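Local coordinates for magnesium transporter MgtE (Enterococcus faecalis, PDB 2OUX), which probably carries magnesium ions across the cell membrane as a homodimer, the present chain being its cytosolic part with the N domain and paired CBS domains, at residues E95-M107 with L132-E146. Residues are numbered along the deposited sequence; the frame is centred on the assembly and turned at random.
With MG (magnesium ion), chain D; MG (magnesium ion), chain F.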
loop_
_atom_site.group_PDB
_atom_site.type_symbol
_atom_site.label_atom_id
_atom_site.label_comp_id
_atom_site.label_asym_id
_atom_site.label_seq_id
_atom_site.Cartn_x
_atom_site.Cartn_y
_atom_site.Cartn_z
ATOM N N GLU A 95 15.782 15.592 7.692
ATOM C CA GLU A 95 15.387 14.248 8.107
ATOM C C GLU A 95 14.045 13.802 7.539
ATOM O O GLU A 95 13.737 12.618 7.541
ATOM C CB GLU A 95 15.341 14.154 9.637
ATOM C CG GLU A 95 16.696 14.166 10.313
ATOM C CD GLU A 95 17.625 13.091 9.780
ATOM O OE1 GLU A 95 17.139 12.005 9.391
ATOM O OE2 GLU A 95 18.850 13.327 9.758
HETATM N N MSE A 96 13.241 14.747 7.067
HETATM C CA MSE A 96 11.937 14.415 6.502
HETATM C C MSE A 96 12.155 13.688 5.187
HETATM O O MSE A 96 13.261 13.687 4.649
HETATM C CB MSE A 96 11.128 15.688 6.210
HETATM C CG MSE A 96 10.727 16.518 7.423
HETATM SE SE MSE A 96 9.966 18.263 6.957
HETATM C CE MSE A 96 8.344 17.682 6.068
ATOM N N TYR A 97 11.111 13.054 4.669
ATOM C CA TYR A 97 11.246 12.415 3.365
ATOM C C TYR A 97 11.322 13.570 2.380
ATOM O O TYR A 97 10.590 14.561 2.504
ATOM C CB TYR A 97 10.047 11.521 3.058
ATOM C CG TYR A 97 10.103 10.245 3.841
ATOM C CD1 TYR A 97 11.101 9.302 3.590
ATOM C CD2 TYR A 97 9.203 10.001 4.876
ATOM C CE1 TYR A 97 11.208 8.145 4.354
ATOM C CE2 TYR A 97 9.298 8.842 5.652
ATOM C CZ TYR A 97 10.305 7.923 5.385
ATOM O OH TYR A 97 10.420 6.787 6.146
ATOM N N THR A 98 12.224 13.450 1.417
ATOM C CA THR A 98 12.425 14.495 0.432
ATOM C C THR A 98 11.158 15.100 -0.170
ATOM O O THR A 98 11.024 16.312 -0.239
ATOM C CB THR A 98 13.318 13.987 -0.675
ATOM O OG1 THR A 98 14.474 13.370 -0.081
ATOM C CG2 THR A 98 13.756 15.148 -1.578
ATOM N N ASP A 99 10.213 14.281 -0.598
ATOM C CA ASP A 99 9.018 14.854 -1.192
ATOM C C ASP A 99 8.354 15.827 -0.218
ATOM O O ASP A 99 7.929 16.918 -0.609
ATOM C CB ASP A 99 8.042 13.753 -1.620
ATOM C CG ASP A 99 7.558 12.907 -0.460
ATOM O OD1 ASP A 99 8.146 12.937 0.646
ATOM O OD2 ASP A 99 6.573 12.197 -0.685
ATOM N N ASN A 100 8.293 15.445 1.053
ATOM C CA ASN A 100 7.677 16.290 2.062
ATOM C C ASN A 100 8.520 17.520 2.357
ATOM O O ASN A 100 7.981 18.590 2.627
ATOM C CB ASN A 100 7.451 15.507 3.353
ATOM C CG ASN A 100 6.502 14.337 3.165
ATOM O OD1 ASN A 100 5.515 14.436 2.436
ATOM N ND2 ASN A 100 6.786 13.229 3.842
ATOM N N ALA A 101 9.838 17.371 2.313
ATOM C CA ALA A 101 10.716 18.504 2.570
ATOM C C ALA A 101 10.524 19.560 1.476
ATOM O O ALA A 101 10.292 20.734 1.771
ATOM C CB ALA A 101 12.164 18.047 2.624
ATOM N N VAL A 102 10.622 19.131 0.219
ATOM C CA VAL A 102 10.449 20.033 -0.912
ATOM C C VAL A 102 9.124 20.790 -0.797
ATOM O O VAL A 102 9.075 21.998 -1.029
ATOM C CB VAL A 102 10.495 19.263 -2.259
ATOM C CG1 VAL A 102 9.892 20.103 -3.375
ATOM C CG2 VAL A 102 11.928 18.919 -2.601
ATOM N N ASP A 103 8.055 20.093 -0.424
ATOM C CA ASP A 103 6.762 20.748 -0.290
ATOM C C ASP A 103 6.780 21.821 0.790
ATOM O O ASP A 103 6.285 22.932 0.581
ATOM C CB ASP A 103 5.655 19.730 0.022
ATOM C CG ASP A 103 5.337 18.842 -1.159
ATOM O OD1 ASP A 103 6.015 19.010 -2.184
ATOM O OD2 ASP A 103 4.428 17.980 -1.060
ATOM N N LEU A 104 7.335 21.489 1.950
ATOM C CA LEU A 104 7.403 22.434 3.054
ATOM C C LEU A 104 8.111 23.690 2.547
ATOM O O LEU A 104 7.578 24.796 2.631
ATOM C CB LEU A 104 8.186 21.826 4.220
ATOM C CG LEU A 104 8.052 22.425 5.626
ATOM C CD1 LEU A 104 8.091 23.936 5.557
ATOM C CD2 LEU A 104 6.748 21.967 6.256
ATOM N N LEU A 105 9.310 23.511 2.010
ATOM C CA LEU A 105 10.089 24.628 1.499
ATOM C C LEU A 105 9.328 25.506 0.509
ATOM O O LEU A 105 9.357 26.733 0.617
ATOM C CB LEU A 105 11.374 24.109 0.870
ATOM C CG LEU A 105 12.264 23.455 1.930
ATOM C CD1 LEU A 105 13.520 22.906 1.289
ATOM C CD2 LEU A 105 12.620 24.488 2.997
ATOM N N ASN A 106 8.636 24.891 -0.444
ATOM C CA ASN A 106 7.878 25.664 -1.420
ATOM C C ASN A 106 6.714 26.423 -0.797
ATOM O O ASN A 106 6.063 27.224 -1.464
ATOM C CB ASN A 106 7.367 24.761 -2.543
ATOM C CG ASN A 106 8.491 24.184 -3.363
ATOM O OD1 ASN A 106 9.442 24.879 -3.688
ATOM N ND2 ASN A 106 8.390 22.909 -3.704
HETATM N N MSE A 107 6.458 26.178 0.484
HETATM C CA MSE A 107 5.375 26.858 1.184
HETATM C C MSE A 107 5.887 28.064 1.957
HETATM O O MSE A 107 5.202 29.077 2.068
HETATM C CB MSE A 107 4.669 25.898 2.141
HETATM C CG MSE A 107 3.738 24.932 1.440
HETATM SE SE MSE A 107 2.250 25.825 0.562
HETATM C CE MSE A 107 3.085 26.265 -1.136
ATOM N N LEU A 132 13.407 19.832 -6.355
ATOM C CA LEU A 132 12.817 21.170 -6.346
ATOM C C LEU A 132 12.671 21.670 -7.775
ATOM O O LEU A 132 11.850 22.541 -8.056
ATOM C CB LEU A 132 13.697 22.151 -5.572
ATOM C CG LEU A 132 13.518 22.252 -4.059
ATOM C CD1 LEU A 132 14.628 23.110 -3.493
ATOM C CD2 LEU A 132 12.152 22.850 -3.726
ATOM N N HIS A 133 13.477 21.102 -8.666
ATOM C CA HIS A 133 13.483 21.466 -10.082
ATOM C C HIS A 133 12.231 21.050 -10.839
ATOM O O HIS A 133 11.851 21.695 -11.814
ATOM C CB HIS A 133 14.689 20.834 -10.783
ATOM C CG HIS A 133 16.001 21.433 -10.399
ATOM N ND1 HIS A 133 16.378 22.707 -10.763
ATOM C CD2 HIS A 133 17.045 20.923 -9.693
ATOM C CE1 HIS A 133 17.592 22.958 -10.305
ATOM N NE2 HIS A 133 18.016 21.889 -9.652
ATOM N N TYR A 134 11.596 19.970 -10.397
ATOM C CA TYR A 134 10.405 19.459 -11.068
ATOM C C TYR A 134 9.179 20.345 -10.970
ATOM O O TYR A 134 8.863 20.883 -9.909
ATOM C CB TYR A 134 10.092 18.060 -10.550
ATOM C CG TYR A 134 11.237 17.115 -10.786
ATOM C CD1 TYR A 134 11.679 16.843 -12.079
ATOM C CD2 TYR A 134 11.907 16.520 -9.723
ATOM C CE1 TYR A 134 12.755 16.003 -12.307
ATOM C CE2 TYR A 134 12.991 15.677 -9.941
ATOM C CZ TYR A 134 13.407 15.420 -11.237
ATOM O OH TYR A 134 14.467 14.572 -11.467
ATOM N N GLU A 135 8.497 20.482 -12.104
ATOM C CA GLU A 135 7.293 21.297 -12.226
ATOM C C GLU A 135 6.175 20.747 -11.357
ATOM O O GLU A 135 5.949 19.540 -11.302
ATOM C CB GLU A 135 6.808 21.315 -13.686
ATOM C CG GLU A 135 7.838 21.789 -14.705
ATOM C CD GLU A 135 7.799 23.293 -14.923
ATOM O OE1 GLU A 135 8.821 23.851 -15.385
ATOM O OE2 GLU A 135 6.745 23.911 -14.646
ATOM N N ASP A 136 5.463 21.643 -10.693
ATOM C CA ASP A 136 4.358 21.249 -9.851
ATOM C C ASP A 136 3.347 20.404 -10.638
ATOM O O ASP A 136 3.031 20.706 -11.791
ATOM C CB ASP A 136 3.673 22.498 -9.295
ATOM C CG ASP A 136 2.589 22.171 -8.293
ATOM O OD1 ASP A 136 1.407 22.457 -8.577
ATOM O OD2 ASP A 136 2.918 21.624 -7.215
ATOM N N GLU A 137 2.865 19.339 -10.002
ATOM C CA GLU A 137 1.868 18.433 -10.563
ATOM C C GLU A 137 2.369 17.371 -11.527
ATOM O O GLU A 137 1.574 16.706 -12.188
ATOM C CB GLU A 137 0.722 19.225 -11.201
ATOM C CG GLU A 137 0.104 20.242 -10.255
ATOM C CD GLU A 137 -1.326 20.588 -10.606
ATOM O OE1 GLU A 137 -1.599 20.944 -11.776
ATOM O OE2 GLU A 137 -2.182 20.509 -9.703
ATOM N N THR A 138 3.687 17.208 -11.592
ATOM C CA THR A 138 4.306 16.182 -12.424
ATOM C C THR A 138 4.855 15.116 -11.471
ATOM O O THR A 138 5.054 15.379 -10.285
ATOM C CB THR A 138 5.495 16.724 -13.232
ATOM O OG1 THR A 138 6.537 17.121 -12.331
ATOM C CG2 THR A 138 5.064 17.910 -14.107
ATOM N N ALA A 139 5.120 13.926 -11.996
ATOM C CA ALA A 139 5.648 12.838 -11.187
ATOM C C ALA A 139 6.850 13.254 -10.343
ATOM O O ALA A 139 6.967 12.851 -9.184
ATOM C CB ALA A 139 6.030 11.678 -12.072
ATOM N N GLY A 140 7.751 14.040 -10.923
ATOM C CA GLY A 140 8.926 14.461 -10.181
ATOM C C GLY A 140 8.559 15.299 -8.972
ATOM O O GLY A 140 9.264 15.310 -7.969
ATOM N N ALA A 141 7.434 15.993 -9.077
ATOM C CA ALA A 141 6.960 16.846 -8.015
ATOM C C ALA A 141 6.268 16.075 -6.902
ATOM O O ALA A 141 6.143 16.593 -5.813
ATOM C CB ALA A 141 6.021 17.902 -8.577
ATOM N N ILE A 142 5.810 14.850 -7.151
ATOM C CA ILE A 142 5.142 14.109 -6.085
ATOM C C ILE A 142 5.867 12.823 -5.697
ATOM O O ILE A 142 5.396 12.077 -4.848
ATOM C CB ILE A 142 3.691 13.755 -6.460
ATOM C CG1 ILE A 142 3.671 12.938 -7.745
ATOM C CG2 ILE A 142 2.863 15.041 -6.608
ATOM C CD1 ILE A 142 2.323 12.315 -8.034
HETATM N N MSE A 143 7.015 12.571 -6.316
HETATM C CA MSE A 143 7.788 11.374 -6.011
HETATM C C MSE A 143 8.759 11.653 -4.871
HETATM O O MSE A 143 8.917 12.795 -4.437
HETATM C CB MSE A 143 8.594 10.931 -7.227
HETATM C CG MSE A 143 9.772 11.840 -7.532
HETATM SE SE MSE A 143 10.855 11.184 -8.993
HETATM C CE MSE A 143 12.487 12.164 -8.621
ATOM N N THR A 144 9.415 10.608 -4.388
ATOM C CA THR A 144 10.396 10.781 -3.329
ATOM C C THR A 144 11.557 9.836 -3.601
ATOM O O THR A 144 11.411 8.841 -4.313
ATOM C CB THR A 144 9.784 10.556 -1.932
ATOM O OG1 THR A 144 10.607 11.211 -0.963
ATOM C CG2 THR A 144 9.677 9.067 -1.605
ATOM N N THR A 145 12.707 10.151 -3.027
ATOM C CA THR A 145 13.929 9.402 -3.281
ATOM C C THR A 145 14.289 8.196 -2.421
ATOM O O THR A 145 15.180 7.430 -2.776
ATOM C CB THR A 145 15.121 10.363 -3.219
ATOM O OG1 THR A 145 15.140 11.001 -1.931
ATOM C CG2 THR A 145 14.998 11.436 -4.304
ATOM N N GLU A 146 13.619 8.014 -1.295
ATOM C CA GLU A 146 13.980 6.911 -0.421
ATOM C C GLU A 146 13.381 5.554 -0.787
ATOM O O GLU A 146 12.476 5.067 -0.120
ATOM C CB GLU A 146 13.642 7.292 1.017
ATOM C CG GLU A 146 14.291 8.619 1.450
ATOM C CD GLU A 146 13.524 9.850 0.947
ATOM O OE1 GLU A 146 12.428 9.682 0.378
ATOM O OE2 GLU A 146 14.007 10.988 1.137
HETATM MG MG MG D . 6.064 17.761 -4.043
HETATM MG MG MG F . 5.422 10.645 0.154
HETATM O O HOH W 1 4.447 13.549 -2.310
HETATM O O HOH W 2 7.926 17.041 -3.399
HETATM O O HOH W 3 7.006 10.736 1.846
HETATM O O HOH W 4 4.790 16.179 -3.062
HETATM O O HOH W 5 6.740 19.520 -5.524
HETATM O O HOH W 6 4.260 18.695 -4.673
#
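The carboxylate of Glu146 meets the first turn of helix 98-107 at Thr98, whose N and OG1 both give hydrogen bonds to OE2, from opposite faces of the carboxylate plane. The backbone bond, Thr98 N to Glu146 OE2, is 3.1 Å long and nearly straight (175°); the hydroxyl bond is shorter. A bend at chi2 (80°) turns the carboxylate so that OE2 serves Thr98 while OE1 accepts from Thr144 OG1 through its syn lone pair. Tyr97 CD1, at the ring edge, lies 3.5 Å from Glu146 OE1, ring and carboxylate planes 72° apart. Thr144 OG1 also accepts from Asp99 N at 3.1 Å. Helix 98-107 belongs to the MgtE N domain and Thr144 to Glu146 fall in the first CBS domain, so this part of the contact ties the two together, and magnesium ions sit at this interface. One is bound by Asp103 OD1 (2.2 Å), the carbonyl O of Ala141 (2.1 Å) and four waters, bridging the segments directly. Another takes Asp99 OD2 at 2.1 Å together with Asp252, while a water lies within hydrogen-bonding distance of both that oxygen and Ile142 O. Farther along the helix, Leu132 CD2 packs against Val102 CG1 at 3.6 Å and reaches the amide of Asn106.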